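Local atomic coordinates of dipeptidase AC. Metallo peptidase. MEROPS family M19 (Rhodobacter sphaeroides, PDB entry 3LY0), a protein that probably hydrolyses dipeptides as a zinc-dependent metallodipeptidase, and here holds a phosphinate mimic of L-Ala-D-Ala beside two zinc ions. Residues P84-A89 and P169-H174. Sequence-based numbering, arbitrary orientation.
Sequences PPMIRA and PTVFGH
The chains of residues 84-88 and 169-171 run in nearly the same direction, 16° apart, on the surface of this TIM-barrel metallopeptidase, joining the lead-in to helix 89-109 to the loop after strand 159-163. No direct hydrogen bond links them; instead one water accepts from Ile87 N and donates to Pro169 O, the water oxygen lying 2.6 Å from Pro169 O. Beyond Pro169 the chain reverses in a type I turn from Thr170 to Gly173. Thr170 suits its first position, because OG1 accepts from Phe172 N at 3.0 Å, an ST turn, while Gly173 adopts backbone angles at which a CB would press against the carbonyl O of Phe172. Pro169, with no N-H to satisfy, offers its compact ring to the other segment, CD lying 3.2 Å from Pro84 O. Unbranched Met86 is extended through chi1 and chi2, with CG anti to its backbone N (chi1 -174°), and bends only at chi3; CG passes 3.4 Å from Pro169 O and SD rests on the Thr170-Val171 peptide. Arg88, the N-cap residue of helix 89-109, folds at chi2 and chi3 and crosses Val171 at about a right angle. Val171 uses its methyls differently: CG2 lies over the centre of the Phe172 ring, and CG1 is 3.7 Å from Arg88 NE.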
loop_
_atom_site.group_PDB
_atom_site.type_symbol
_atom_site.label_atom_id
_atom_site.label_comp_id
_atom_site.label_asym_id
_atom_site.label_seq_id
_atom_site.Cartn_x
_atom_site.Cartn_y
_atom_site.Cartn_z
ATOM N N PRO A 84 7.037 14.005 -11.221
ATOM C CA PRO A 84 6.020 14.700 -12.012
ATOM C C PRO A 84 5.632 16.011 -11.351
ATOM O O PRO A 84 5.916 16.237 -10.169
ATOM C CB PRO A 84 4.816 13.747 -11.976
ATOM C CG PRO A 84 5.304 12.468 -11.382
ATOM C CD PRO A 84 6.500 12.815 -10.543
ATOM N N PRO A 85 4.963 16.884 -12.110
ATOM C CA PRO A 85 4.426 18.120 -11.539
ATOM C C PRO A 85 3.287 17.846 -10.557
ATOM O O PRO A 85 2.624 16.806 -10.633
ATOM C CB PRO A 85 3.868 18.872 -12.756
ATOM C CG PRO A 85 4.336 18.152 -13.948
ATOM C CD PRO A 85 4.689 16.751 -13.547
ATOM N N MET A 86 3.069 18.785 -9.643
ATOM C CA MET A 86 1.976 18.706 -8.684
ATOM C C MET A 86 0.626 18.695 -9.409
ATOM O O MET A 86 0.438 19.396 -10.401
ATOM C CB MET A 86 2.062 19.895 -7.702
ATOM C CG MET A 86 1.062 19.871 -6.524
ATOM S SD MET A 86 1.317 21.216 -5.323
ATOM C CE MET A 86 2.386 22.272 -6.296
ATOM N N ILE A 87 -0.299 17.871 -8.922
ATOM C CA ILE A 87 -1.678 17.881 -9.396
ATOM C C ILE A 87 -2.521 18.536 -8.310
ATOM O O ILE A 87 -2.422 18.166 -7.138
ATOM C CB ILE A 87 -2.191 16.450 -9.676
ATOM C CG1 ILE A 87 -1.328 15.763 -10.737
ATOM C CG2 ILE A 87 -3.655 16.469 -10.122
ATOM C CD1 ILE A 87 -1.666 14.298 -10.936
ATOM N N ARG A 88 -3.307 19.545 -8.680
ATOM C CA ARG A 88 -4.108 20.261 -7.696
ATOM C C ARG A 88 -5.487 19.625 -7.547
ATOM O O ARG A 88 -5.890 18.807 -8.377
ATOM C CB ARG A 88 -4.238 21.742 -8.067
ATOM C CG ARG A 88 -2.898 22.471 -8.137
ATOM C CD ARG A 88 -2.096 22.318 -6.846
ATOM N NE ARG A 88 -2.637 23.140 -5.769
ATOM C CZ ARG A 88 -2.311 24.413 -5.566
ATOM N NH1 ARG A 88 -2.854 25.085 -4.559
ATOM N NH2 ARG A 88 -1.441 25.012 -6.370
ATOM N N ALA A 89 -6.192 20.010 -6.491
ATOM C CA ALA A 89 -7.482 19.404 -6.161
ATOM C C ALA A 89 -8.516 19.443 -7.296
ATOM O O ALA A 89 -9.215 18.457 -7.537
ATOM C CB ALA A 89 -8.054 20.007 -4.867
ATOM N N PRO A 169 5.097 15.828 -5.760
ATOM C CA PRO A 169 4.833 16.858 -4.748
ATOM C C PRO A 169 3.338 17.126 -4.572
ATOM O O PRO A 169 2.589 17.040 -5.546
ATOM C CB PRO A 169 5.532 18.097 -5.328
ATOM C CG PRO A 169 5.585 17.851 -6.802
ATOM C CD PRO A 169 5.828 16.366 -6.923
ATOM N N THR A 170 2.925 17.452 -3.349
ATOM C CA THR A 170 1.547 17.862 -3.081
ATOM C C THR A 170 1.574 19.126 -2.225
ATOM O O THR A 170 2.645 19.553 -1.789
ATOM C CB THR A 170 0.766 16.791 -2.301
ATOM O OG1 THR A 170 1.228 16.747 -0.945
ATOM C CG2 THR A 170 0.901 15.417 -2.956
ATOM N N VAL A 171 0.409 19.718 -1.974
ATOM C CA VAL A 171 0.344 20.872 -1.079
ATOM C C VAL A 171 0.722 20.515 0.360
ATOM O O VAL A 171 0.858 21.393 1.206
ATOM C CB VAL A 171 -1.054 21.536 -1.089
ATOM C CG1 VAL A 171 -1.382 22.059 -2.477
ATOM C CG2 VAL A 171 -2.135 20.573 -0.608
ATOM N N PHE A 172 0.896 19.221 0.639
ATOM C CA PHE A 172 1.093 18.748 2.009
ATOM C C PHE A 172 2.537 18.363 2.310
ATOM O O PHE A 172 2.911 18.224 3.466
ATOM C CB PHE A 172 0.184 17.542 2.288
ATOM C CG PHE A 172 -1.268 17.844 2.111
ATOM C CD1 PHE A 172 -1.910 18.703 2.985
ATOM C CD2 PHE A 172 -1.982 17.293 1.064
ATOM C CE1 PHE A 172 -3.248 19.012 2.822
ATOM C CE2 PHE A 172 -3.322 17.601 0.890
ATOM C CZ PHE A 172 -3.957 18.454 1.772
ATOM N N GLY A 173 3.333 18.187 1.267
ATOM C CA GLY A 173 4.680 17.682 1.435
ATOM C C GLY A 173 5.177 16.990 0.195
ATOM O O GLY A 173 4.632 17.162 -0.902
ATOM N N HIS A 174 6.240 16.211 0.379
ATOM C CA HIS A 174 7.018 15.697 -0.733
ATOM C C HIS A 174 7.283 14.210 -0.654
ATOM O O HIS A 174 7.643 13.686 0.399
ATOM C CB HIS A 174 8.335 16.467 -0.825
ATOM C CG HIS A 174 8.136 17.940 -0.968
ATOM N ND1 HIS A 174 7.937 18.541 -2.190
ATOM C CD2 HIS A 174 8.037 18.921 -0.041
ATOM C CE1 HIS A 174 7.751 19.838 -2.012
ATOM N NE2 HIS A 174 7.807 20.095 -0.718
HETATM O O HOH W 1 0.595 15.985 -6.928
#